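Local coordinates for endolysin B (Mycobacterium phage D29, PDB 3HC7), which hydrolyses the link between mycolic acids and the arabinogalactan-peptidoglycan layer of the host cell wall, helping to release new phage at lysis, at residues Asp25-Asp29 with Asn243-Ala247; Ala85-Gln90 with Phe115-Met120; Tyr179-Ile183 with Glu214-Ala219. All coordinates share one frame. Residues are numbered along the deposited sequence.

Contact 1. Residues Asp25-Asp29 with Asn243-Ala247; sequences DTARD and NRYPA
In surface packing away from the active site, a salt bridge joins helix 22-27 to the start of helix 245-251, the last of the chain. D25, T26 and A27 are helical, and a bond from D29 N to T26 O (2.7 Å) closes the turn that brings D29 round to the same side as D25. The nearest CA atoms are T26 and R244, 6.3 Å apart. In the second segment N243 (phi/psi -78/125, chi1 t) is still extended; its OD1 accepts from Y245 N at 3.2 Å, a capping bond at the turn that leads into helix 245-251. R244 (-87/-9) follows, with chi1 p and chi2 and chi3 both t, so that the straight side chain crosses to the first segment. Its CB lies 3.5 Å from T26 OG1, a hydroxyl hydrogen-bonded to L22 O, and its CD lies 3.6 Å from D25 CB, which sits over one face of the guanidinium. At the guanidinium edge D29 OD2 accepts from both R244 NE (3.0 Å) and R244 NH2 (3.1 Å), one oxygen taking two N-H groups. D25 OD2, 4.5 Å from R244 NH1 but well out of the guanidinium plane, adds only a nearby charge; D25 OD1 accepts from G21 N. Y245 is helical and its CB starts away, yet the m rotamer brings CE1 to 3.6 Å from D29 OD2. Beneath, T26 packs on V248 and L251 of helix 245-251 and, with A247, on W116 of strand 110-116; P246 and A247 also reach Y161 of strand 157-161.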
ATOM      1  N   ASP A  25      13.131  -7.271  -0.680  1.00 69.63           N
ATOM      2  CA  ASP A  25      14.501  -6.907  -1.039  1.00 78.15           C
ATOM      3  C   ASP A  25      15.076  -6.022   0.054  1.00 77.73           C
ATOM      4  O   ASP A  25      16.237  -6.159   0.441  1.00 80.91           O
ATOM      5  CB  ASP A  25      14.545  -6.137  -2.361  1.00 79.46           C
ATOM      6  CG  ASP A  25      13.981  -6.927  -3.527  1.00 77.72           C
ATOM      7  OD1 ASP A  25      13.904  -8.173  -3.431  1.00 71.43           O
ATOM      8  OD2 ASP A  25      13.619  -6.285  -4.542  1.00 69.73           O
ATOM      9  N   THR A  26      14.249  -5.105   0.540  1.00 71.19           N
ATOM     10  CA  THR A  26      14.671  -4.162   1.560  1.00 72.58           C
ATOM     11  C   THR A  26      15.007  -4.900   2.850  1.00 65.29           C
ATOM     12  O   THR A  26      16.112  -4.773   3.362  1.00 69.47           O
ATOM     13  CB  THR A  26      13.598  -3.079   1.807  1.00 67.37           C
ATOM     14  OG1 THR A  26      13.364  -2.353   0.592  1.00 66.92           O
ATOM     15  CG2 THR A  26      14.048  -2.114   2.885  1.00 66.48           C
ATOM     16  N   ALA A  27      14.054  -5.675   3.368  1.00 61.89           N
ATOM     17  CA  ALA A  27      14.281  -6.479   4.571  1.00 68.69           C
ATOM     18  C   ALA A  27      15.602  -7.255   4.508  1.00 79.81           C
ATOM     19  O   ALA A  27      16.318  -7.376   5.506  1.00 83.70           O
ATOM     20  CB  ALA A  27      13.116  -7.429   4.804  1.00 62.44           C
ATOM     21  N   ARG A  28      15.918  -7.778   3.328  1.00 81.09           N
ATOM     22  CA  ARG A  28      17.136  -8.562   3.139  1.00 87.44           C
ATOM     23  C   ARG A  28      18.406  -7.722   3.265  1.00 88.89           C
ATOM     24  O   ARG A  28      19.504  -8.265   3.393  1.00 93.51           O
ATOM     25  CB  ARG A  28      17.106  -9.285   1.789  1.00 89.64           C
ATOM     26  CG  ARG A  28      16.155 -10.470   1.748  1.00 90.63           C
ATOM     27  CD  ARG A  28      16.334 -11.285   0.480  1.00 91.38           C
ATOM     28  NE  ARG A  28      15.842 -12.650   0.644  1.00 92.04           N
ATOM     29  CZ  ARG A  28      14.657 -13.073   0.220  1.00 90.27           C
ATOM     30  NH1 ARG A  28      13.837 -12.238  -0.407  1.00 91.79           N
ATOM     31  NH2 ARG A  28      14.292 -14.334   0.416  1.00 89.66           N
ATOM     32  N   ASP A  29      18.258  -6.402   3.229  1.00 84.77           N
ATOM     33  CA  ASP A  29      19.402  -5.499   3.343  1.00 86.48           C
ATOM     34  C   ASP A  29      19.616  -4.988   4.770  1.00 85.70           C
ATOM     35  O   ASP A  29      20.530  -4.207   5.023  1.00 81.93           O
ATOM     36  CB  ASP A  29      19.256  -4.318   2.381  1.00 87.29           C
ATOM     37  CG  ASP A  29      19.593  -4.687   0.949  1.00 94.34           C
ATOM     38  OD1 ASP A  29      19.957  -5.856   0.700  1.00 88.00           O
ATOM     39  OD2 ASP A  29      19.492  -3.803   0.072  1.00 97.25           O
ATOM     40  N   ASN A 243      13.642   2.823  -6.353  1.00 65.55           N
ATOM     41  CA  ASN A 243      14.932   2.493  -5.766  1.00 61.24           C
ATOM     42  C   ASN A 243      14.768   2.348  -4.250  1.00 70.01           C
ATOM     43  O   ASN A 243      14.287   3.264  -3.584  1.00 77.55           O
ATOM     44  CB  ASN A 243      15.936   3.599  -6.085  1.00 60.43           C
ATOM     45  CG  ASN A 243      17.228   3.465  -5.300  1.00 78.23           C
ATOM     46  OD1 ASN A 243      17.659   2.360  -4.975  1.00 83.51           O
ATOM     47  ND2 ASN A 243      17.854   4.595  -4.993  1.00 78.96           N
ATOM     48  N   ARG A 244      15.176   1.201  -3.710  1.00 68.83           N
ATOM     49  CA  ARG A 244      14.927   0.864  -2.306  1.00 67.12           C
ATOM     50  C   ARG A 244      15.973   1.368  -1.315  1.00 68.57           C
ATOM     51  O   ARG A 244      15.777   1.266  -0.102  1.00 67.34           O
ATOM     52  CB  ARG A 244      14.819  -0.655  -2.145  1.00 68.15           C
ATOM     53  CG  ARG A 244      16.167  -1.375  -2.090  1.00 72.58           C
ATOM     54  CD  ARG A 244      15.980  -2.880  -1.964  1.00 74.16           C
ATOM     55  NE  ARG A 244      17.251  -3.591  -1.905  1.00 82.11           N
ATOM     56  CZ  ARG A 244      17.898  -4.059  -2.969  1.00 88.29           C
ATOM     57  NH1 ARG A 244      17.393  -3.896  -4.190  1.00 82.15           N
ATOM     58  NH2 ARG A 244      19.053  -4.697  -2.813  1.00 82.98           N
ATOM     59  N   TYR A 245      17.086   1.891  -1.811  1.00 76.60           N
ATOM     60  CA  TYR A 245      18.217   2.178  -0.929  1.00 84.96           C
ATOM     61  C   TYR A 245      17.989   3.275   0.125  1.00 83.98           C
ATOM     62  O   TYR A 245      18.332   3.082   1.291  1.00 84.67           O
ATOM     63  CB  TYR A 245      19.512   2.368  -1.725  1.00 96.13           C
ATOM     64  CG  TYR A 245      20.009   1.052  -2.282  1.00 96.96           C
ATOM     65  CD1 TYR A 245      20.490   0.065  -1.435  1.00106.26           C
ATOM     66  CD2 TYR A 245      19.962   0.785  -3.641  1.00 96.85           C
ATOM     67  CE1 TYR A 245      20.931  -1.147  -1.926  1.00112.26           C
ATOM     68  CE2 TYR A 245      20.403  -0.428  -4.144  1.00108.01           C
ATOM     69  CZ  TYR A 245      20.885  -1.390  -3.280  1.00113.02           C
ATOM     70  OH  TYR A 245      21.327  -2.599  -3.770  1.00116.26           O
ATOM     71  N   PRO A 246      17.394   4.412  -0.268  1.00 80.54           N
ATOM     72  CA  PRO A 246      17.074   5.405   0.766  1.00 79.56           C
ATOM     73  C   PRO A 246      16.237   4.797   1.898  1.00 81.51           C
ATOM     74  O   PRO A 246      16.396   5.186   3.064  1.00 83.73           O
ATOM     75  CB  PRO A 246      16.261   6.453   0.000  1.00 75.74           C
ATOM     76  CG  PRO A 246      16.718   6.326  -1.410  1.00 75.04           C
ATOM     77  CD  PRO A 246      17.004   4.867  -1.613  1.00 77.02           C
ATOM     78  N   ALA A 247      15.359   3.854   1.556  1.00 74.69           N
ATOM     79  CA  ALA A 247      14.540   3.160   2.548  1.00 70.54           C
ATOM     80  C   ALA A 247      15.391   2.256   3.430  1.00 69.10           C
ATOM     81  O   ALA A 247      15.121   2.119   4.625  1.00 63.79           O
ATOM     82  CB  ALA A 247      13.447   2.355   1.873  1.00 68.09           C
TER

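Contact 2. Residues Ala85-Gln90 with Phe115-Met120; sequences AIVVGQ and FWGNPM
At G89 an ideal CB would lie 2.8 Å from M120 SD, a clash. Residues 85-90 are helical; F115 and W116 end a strand, G117 turns with positive phi (49/60), and 118-120 curl back over the helix, with CA distances of 5.1 Å for A85-N118 and 6.2 Å for I86-M120. N118 OD1 accepts from M120 N at 2.9 Å, an Asx turn, and lies 3.5 Å from A85 CB. The pair belongs to the beta-alpha-beta unit 76-81, 83-96, 110-116 of an alpha/beta-hydrolase fold: the helix follows active-site S82, in a GxSxG sequence consistent with a nucleophile elbow, and G117 lies about 5 Å from the S82 side chain and about 3 Å from that of D166, the inferred active-site acid. F115 (chi1 m) directs its ring edge at G89 N, with CE1 3.6 Å from that atom and from V88 CG1. I86 CG1 meets P119 CG at 3.5 Å. M120 (m, t, p) places CE 3.6 Å from G89 O, and Q90 NE2, whose stronger partner is D146, gives M120 SD a weak hydrogen bond at 3.6 Å.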
ATOM      1  N   ALA A  85       1.205  -1.403   0.316  1.00 36.31           N
ATOM      2  CA  ALA A  85       1.125  -0.129   1.027  1.00 36.03           C
ATOM      3  C   ALA A  85      -0.278   0.076   1.577  1.00 36.49           C
ATOM      4  O   ALA A  85      -0.451   0.627   2.664  1.00 34.65           O
ATOM      5  CB  ALA A  85       1.504   1.018   0.113  1.00 30.03           C
ATOM      6  N   ILE A  86      -1.285  -0.354   0.825  1.00 31.59           N
ATOM      7  CA  ILE A  86      -2.654  -0.306   1.341  1.00 30.80           C
ATOM      8  C   ILE A  86      -2.784  -1.174   2.599  1.00 33.42           C
ATOM      9  O   ILE A  86      -3.375  -0.744   3.596  1.00 32.50           O
ATOM     10  CB  ILE A  86      -3.700  -0.778   0.307  1.00 34.51           C
ATOM     11  CG1 ILE A  86      -3.586   0.000  -1.005  1.00 23.66           C
ATOM     12  CG2 ILE A  86      -5.123  -0.629   0.867  1.00 31.68           C
ATOM     13  CD1 ILE A  86      -4.508  -0.557  -2.114  1.00 23.52           C
ATOM     14  N   VAL A  87      -2.240  -2.392   2.550  1.00 32.43           N
ATOM     15  CA  VAL A  87      -2.303  -3.287   3.704  1.00 35.22           C
ATOM     16  C   VAL A  87      -1.683  -2.626   4.935  1.00 30.72           C
ATOM     17  O   VAL A  87      -2.314  -2.558   5.990  1.00 29.04           O
ATOM     18  CB  VAL A  87      -1.613  -4.651   3.439  1.00 39.45           C
ATOM     19  CG1 VAL A  87      -1.482  -5.459   4.754  1.00 30.70           C
ATOM     20  CG2 VAL A  87      -2.373  -5.445   2.380  1.00 31.42           C
ATOM     21  N   VAL A  88      -0.452  -2.139   4.801  1.00 33.83           N
ATOM     22  CA  VAL A  88       0.232  -1.497   5.930  1.00 32.51           C
ATOM     23  C   VAL A  88      -0.521  -0.243   6.377  1.00 33.32           C
ATOM     24  O   VAL A  88      -0.635   0.032   7.574  1.00 32.99           O
ATOM     25  CB  VAL A  88       1.696  -1.126   5.592  1.00 32.97           C
ATOM     26  CG1 VAL A  88       2.327  -0.307   6.724  1.00 37.26           C
ATOM     27  CG2 VAL A  88       2.529  -2.380   5.324  1.00 39.28           C
ATOM     28  N   GLY A  89      -1.026   0.516   5.408  1.00 31.12           N
ATOM     29  CA  GLY A  89      -1.763   1.737   5.691  1.00 24.97           C
ATOM     30  C   GLY A  89      -3.064   1.479   6.444  1.00 25.34           C
ATOM     31  O   GLY A  89      -3.419   2.227   7.351  1.00 29.26           O
ATOM     32  N   GLN A  90      -3.767   0.410   6.082  1.00 24.21           N
ATOM     33  CA  GLN A  90      -5.008   0.067   6.761  1.00 29.19           C
ATOM     34  C   GLN A  90      -4.743  -0.333   8.193  1.00 30.85           C
ATOM     35  O   GLN A  90      -5.473   0.068   9.102  1.00 30.44           O
ATOM     36  CB  GLN A  90      -5.730  -1.059   6.035  1.00 32.01           C
ATOM     37  CG  GLN A  90      -6.426  -0.597   4.780  1.00 29.28           C
ATOM     38  CD  GLN A  90      -7.668   0.206   5.078  1.00 28.83           C
ATOM     39  OE1 GLN A  90      -8.533  -0.236   5.828  1.00 26.26           O
ATOM     40  NE2 GLN A  90      -7.774   1.385   4.475  1.00 25.96           N
ATOM     41  N   PHE A 115       6.300   3.239   3.031  1.00 41.50           N
ATOM     42  CA  PHE A 115       5.406   2.993   1.911  1.00 38.41           C
ATOM     43  C   PHE A 115       6.110   3.314   0.596  1.00 50.56           C
ATOM     44  O   PHE A 115       6.794   4.333   0.487  1.00 49.32           O
ATOM     45  CB  PHE A 115       4.172   3.887   2.006  1.00 37.31           C
ATOM     46  CG  PHE A 115       3.401   3.740   3.286  1.00 40.00           C
ATOM     47  CD1 PHE A 115       2.546   2.663   3.478  1.00 38.03           C
ATOM     48  CD2 PHE A 115       3.512   4.693   4.288  1.00 39.07           C
ATOM     49  CE1 PHE A 115       1.817   2.536   4.654  1.00 41.89           C
ATOM     50  CE2 PHE A 115       2.786   4.572   5.461  1.00 41.02           C
ATOM     51  CZ  PHE A 115       1.941   3.489   5.649  1.00 38.75           C
ATOM     52  N   TRP A 116       5.948   2.443  -0.396  1.00 52.01           N
ATOM     53  CA  TRP A 116       6.292   2.784  -1.774  1.00 50.20           C
ATOM     54  C   TRP A 116       4.999   2.691  -2.564  1.00 44.24           C
ATOM     55  O   TRP A 116       4.222   1.760  -2.349  1.00 39.78           O
ATOM     56  CB  TRP A 116       7.280   1.787  -2.384  1.00 46.09           C
ATOM     57  CG  TRP A 116       8.612   1.605  -1.696  1.00 49.57           C
ATOM     58  CD1 TRP A 116       9.758   2.330  -1.905  1.00 50.80           C
ATOM     59  CD2 TRP A 116       8.953   0.582  -0.752  1.00 45.95           C
ATOM     60  NE1 TRP A 116      10.779   1.834  -1.123  1.00 52.70           N
ATOM     61  CE2 TRP A 116      10.311   0.763  -0.408  1.00 51.36           C
ATOM     62  CE3 TRP A 116       8.240  -0.464  -0.160  1.00 46.02           C
ATOM     63  CZ2 TRP A 116      10.965  -0.066   0.505  1.00 55.06           C
ATOM     64  CZ3 TRP A 116       8.891  -1.284   0.747  1.00 46.13           C
ATOM     65  CH2 TRP A 116      10.240  -1.078   1.071  1.00 54.24           C
ATOM     66  N   GLY A 117       4.775   3.638  -3.475  1.00 50.40           N
ATOM     67  CA  GLY A 117       3.603   3.638  -4.345  1.00 48.02           C
ATOM     68  C   GLY A 117       2.278   3.439  -3.620  1.00 47.19           C
ATOM     69  O   GLY A 117       1.540   2.499  -3.917  1.00 41.66           O
ATOM     70  N   ASN A 118       1.969   4.357  -2.706  1.00 39.17           N
ATOM     71  CA  ASN A 118       0.893   4.204  -1.720  1.00 32.90           C
ATOM     72  C   ASN A 118      -0.480   4.801  -2.105  1.00 34.35           C
ATOM     73  O   ASN A 118      -0.656   6.023  -2.124  1.00 34.60           O
ATOM     74  CB  ASN A 118       1.374   4.815  -0.389  1.00 34.44           C
ATOM     75  CG  ASN A 118       0.413   4.575   0.753  1.00 39.28           C
ATOM     76  OD1 ASN A 118      -0.524   3.792   0.633  1.00 42.63           O
ATOM     77  ND2 ASN A 118       0.642   5.252   1.873  1.00 45.46           N
ATOM     78  N   PRO A 119      -1.470   3.937  -2.389  1.00 38.55           N
ATOM     79  CA  PRO A 119      -2.804   4.448  -2.733  1.00 35.73           C
ATOM     80  C   PRO A 119      -3.491   5.179  -1.580  1.00 33.11           C
ATOM     81  O   PRO A 119      -4.501   5.843  -1.807  1.00 33.48           O
ATOM     82  CB  PRO A 119      -3.582   3.182  -3.105  1.00 37.98           C
ATOM     83  CG  PRO A 119      -2.532   2.198  -3.509  1.00 40.39           C
ATOM     84  CD  PRO A 119      -1.366   2.484  -2.599  1.00 39.98           C
ATOM     85  N   MET A 120      -2.956   5.063  -0.367  1.00 32.65           N
ATOM     86  CA  MET A 120      -3.490   5.801   0.772  1.00 32.08           C
ATOM     87  C   MET A 120      -2.559   6.929   1.167  1.00 36.09           C
ATOM     88  O   MET A 120      -2.652   7.449   2.279  1.00 38.63           O
ATOM     89  CB  MET A 120      -3.637   4.893   1.999  1.00 33.86           C
ATOM     90  CG  MET A 120      -4.761   3.879   1.942  1.00 37.00           C
ATOM     91  SD  MET A 120      -4.697   2.802   3.402  1.00 32.13           S
ATOM     92  CE  MET A 120      -5.158   3.941   4.708  1.00 26.44           C
TER

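Contact 3. Residues Tyr179-Ile183 with Glu214-Ala219; sequences YEVAI and EGIALA
Y179 reaches its hydroxyl over the backbone where E214 passes into G215. With chi1 t and chi2 72°, the side chain places OH 3.2 Å from G215 CA and 3.7 Å from E214 C. The same oxygen lies 3.3 Å from G215 N, but the angle is too poor for a hydrogen bond. An ideal CB on G215 would stand 3.3 Å from Y179 OH, a tight fit, and 3.7 Å from I183 CD1; glycine allows this close approach. Both segments are regular helix, bonded I183 N to Y179 O (2.9 Å), L218 N to E214 O (3.1 Å) and A219 N to G215 O (3.0 Å). Their axes approach to 10.4 Å and cross at -66°, a steep crossing that keeps the contact short, with side chains bridging the gap; the nearest CA atoms are those of I183 and A219 at 6.3 Å. Here helix 179-189 packs on the long helix 212-230, in a helical region well away from the catalytic residues; no hydrogen bond spans the two segments. L218 (chi1 t, chi2 p) projects toward the first helix and sets CD2 3.8 Å from I183 CD1, 3.9 Å from E180 CA and 4.1 Å from Y179 CE2. I183 (m, t) is one turn beyond Y179: its CD1 lies 3.8 Å from G215 CA, and its CG2 4.1 Å from A219 CB. Helix 200-207 joins the packing, with L204 and L207 against I183 and V200 against A219. R210 forms a salt bridge with E214 OE2 and a cation-pi contact with the Y179 ring.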
ATOM      1  N   TYR A 179     -14.194  11.195 -13.561  1.00 33.45           N
ATOM      2  CA  TYR A 179     -14.755   9.899 -13.931  1.00 26.16           C
ATOM      3  C   TYR A 179     -13.740   8.746 -13.962  1.00 29.50           C
ATOM      4  O   TYR A 179     -13.943   7.713 -13.320  1.00 26.50           O
ATOM      5  CB  TYR A 179     -15.418  10.029 -15.304  1.00 30.04           C
ATOM      6  CG  TYR A 179     -16.075   8.768 -15.814  1.00 37.83           C
ATOM      7  CD1 TYR A 179     -17.260   8.301 -15.258  1.00 38.96           C
ATOM      8  CD2 TYR A 179     -15.522   8.057 -16.870  1.00 30.15           C
ATOM      9  CE1 TYR A 179     -17.865   7.151 -15.732  1.00 37.29           C
ATOM     10  CE2 TYR A 179     -16.115   6.917 -17.350  1.00 33.67           C
ATOM     11  CZ  TYR A 179     -17.285   6.470 -16.788  1.00 34.95           C
ATOM     12  OH  TYR A 179     -17.868   5.344 -17.297  1.00 31.83           O
ATOM     13  N   GLU A 180     -12.670   8.920 -14.733  1.00 27.93           N
ATOM     14  CA  GLU A 180     -11.622   7.914 -14.850  1.00 36.93           C
ATOM     15  C   GLU A 180     -11.036   7.580 -13.484  1.00 34.44           C
ATOM     16  O   GLU A 180     -10.777   6.415 -13.167  1.00 35.97           O
ATOM     17  CB  GLU A 180     -10.510   8.403 -15.792  1.00 31.78           C
ATOM     18  CG  GLU A 180     -10.896   8.409 -17.251  1.00 33.99           C
ATOM     19  CD  GLU A 180     -11.662   9.659 -17.650  1.00 41.45           C
ATOM     20  OE1 GLU A 180     -11.912  10.510 -16.767  1.00 36.90           O
ATOM     21  OE2 GLU A 180     -12.010   9.783 -18.846  1.00 38.09           O
ATOM     22  N   VAL A 181     -10.838   8.608 -12.670  1.00 31.13           N
ATOM     23  CA  VAL A 181     -10.319   8.407 -11.328  1.00 29.33           C
ATOM     24  C   VAL A 181     -11.316   7.619 -10.472  1.00 32.93           C
ATOM     25  O   VAL A 181     -10.936   6.704  -9.745  1.00 32.05           O
ATOM     26  CB  VAL A 181      -9.953   9.755 -10.655  1.00 34.32           C
ATOM     27  CG1 VAL A 181      -9.714   9.572  -9.175  1.00 28.64           C
ATOM     28  CG2 VAL A 181      -8.722  10.359 -11.321  1.00 36.44           C
ATOM     29  N   ALA A 182     -12.598   7.964 -10.571  1.00 27.61           N
ATOM     30  CA  ALA A 182     -13.621   7.271  -9.791  1.00 25.27           C
ATOM     31  C   ALA A 182     -13.681   5.787 -10.157  1.00 23.02           C
ATOM     32  O   ALA A 182     -13.863   4.920  -9.294  1.00 28.23           O
ATOM     33  CB  ALA A 182     -14.987   7.931 -10.000  1.00 24.21           C
ATOM     34  N   ILE A 183     -13.540   5.490 -11.443  1.00 22.34           N
ATOM     35  CA  ILE A 183     -13.659   4.106 -11.884  1.00 27.05           C
ATOM     36  C   ILE A 183     -12.433   3.313 -11.442  1.00 22.72           C
ATOM     37  O   ILE A 183     -12.531   2.154 -11.034  1.00 25.08           O
ATOM     38  CB  ILE A 183     -13.921   4.024 -13.395  1.00 27.28           C
ATOM     39  CG1 ILE A 183     -15.348   4.513 -13.675  1.00 31.88           C
ATOM     40  CG2 ILE A 183     -13.732   2.603 -13.880  1.00 23.78           C
ATOM     41  CD1 ILE A 183     -15.844   4.191 -15.037  1.00 41.72           C
ATOM     42  N   GLU A 214     -20.008   2.078 -21.001  1.00 26.18           N
ATOM     43  CA  GLU A 214     -18.770   2.833 -21.057  1.00 32.10           C
ATOM     44  C   GLU A 214     -17.950   2.572 -19.798  1.00 31.07           C
ATOM     45  O   GLU A 214     -16.718   2.458 -19.853  1.00 25.94           O
ATOM     46  CB  GLU A 214     -19.052   4.330 -21.224  1.00 38.00           C
ATOM     47  CG  GLU A 214     -17.814   5.193 -21.061  1.00 42.81           C
ATOM     48  CD  GLU A 214     -18.035   6.653 -21.467  1.00 42.41           C
ATOM     49  OE1 GLU A 214     -19.163   7.008 -21.875  1.00 42.61           O
ATOM     50  OE2 GLU A 214     -17.069   7.442 -21.377  1.00 41.04           O
ATOM     51  N   GLY A 215     -18.639   2.453 -18.666  1.00 24.70           N
ATOM     52  CA  GLY A 215     -17.969   2.195 -17.404  1.00 23.16           C
ATOM     53  C   GLY A 215     -17.418   0.775 -17.335  1.00 28.20           C
ATOM     54  O   GLY A 215     -16.348   0.521 -16.770  1.00 22.33           O
ATOM     55  N   ILE A 216     -18.150  -0.164 -17.921  1.00 27.78           N
ATOM     56  CA  ILE A 216     -17.700  -1.549 -17.958  1.00 31.14           C
ATOM     57  C   ILE A 216     -16.406  -1.654 -18.773  1.00 27.17           C
ATOM     58  O   ILE A 216     -15.422  -2.270 -18.342  1.00 27.15           O
ATOM     59  CB  ILE A 216     -18.788  -2.453 -18.568  1.00 31.77           C
ATOM     60  CG1 ILE A 216     -19.934  -2.645 -17.576  1.00 31.22           C
ATOM     61  CG2 ILE A 216     -18.213  -3.797 -18.991  1.00 26.08           C
ATOM     62  CD1 ILE A 216     -21.165  -3.278 -18.198  1.00 33.74           C
ATOM     63  N   ALA A 217     -16.411  -1.023 -19.939  1.00 31.87           N
ATOM     64  CA  ALA A 217     -15.245  -1.031 -20.813  1.00 34.06           C
ATOM     65  C   ALA A 217     -14.008  -0.425 -20.150  1.00 34.59           C
ATOM     66  O   ALA A 217     -12.925  -1.004 -20.220  1.00 29.15           O
ATOM     67  CB  ALA A 217     -15.551  -0.315 -22.091  1.00 26.31           C
ATOM     68  N   LEU A 218     -14.159   0.735 -19.516  1.00 31.98           N
ATOM     69  CA  LEU A 218     -13.010   1.375 -18.871  1.00 31.89           C
ATOM     70  C   LEU A 218     -12.492   0.547 -17.697  1.00 24.50           C
ATOM     71  O   LEU A 218     -11.284   0.394 -17.515  1.00 26.48           O
ATOM     72  CB  LEU A 218     -13.333   2.793 -18.410  1.00 26.84           C
ATOM     73  CG  LEU A 218     -12.191   3.492 -17.660  1.00 34.15           C
ATOM     74  CD1 LEU A 218     -11.007   3.697 -18.586  1.00 26.90           C
ATOM     75  CD2 LEU A 218     -12.646   4.823 -17.077  1.00 30.39           C
ATOM     76  N   ALA A 219     -13.407   0.038 -16.884  1.00 29.00           N
ATOM     77  CA  ALA A 219     -13.027  -0.853 -15.795  1.00 24.53           C
ATOM     78  C   ALA A 219     -12.257  -2.072 -16.317  1.00 22.77           C
ATOM     79  O   ALA A 219     -11.248  -2.469 -15.746  1.00 27.92           O
ATOM     80  CB  ALA A 219     -14.252  -1.289 -15.010  1.00 26.84           C
TER

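Contact 2 lies at the heart of the chain; its centre is 16 Å from that of contact 1 and 23 Å from that of contact 3, while the centres of contacts 1 and 3 are 35 Å apart. Contacts 1 and 2 meet through W116 of strand 110-116, whose CZ2 lies 3.3 Å from T26 OG1 and 3.7 Å from A247 CB. Contact 3 touches neither, its nearest atoms being about 10 Å from contact 2 and 24 Å from contact 1. Along the chain contacts 2 and 3 follow in series between the segments of contact 1. Helix 212-230 precedes helix 245-251, so the chain returns from the outlying helices to the sheet-bearing body that holds active-site S82.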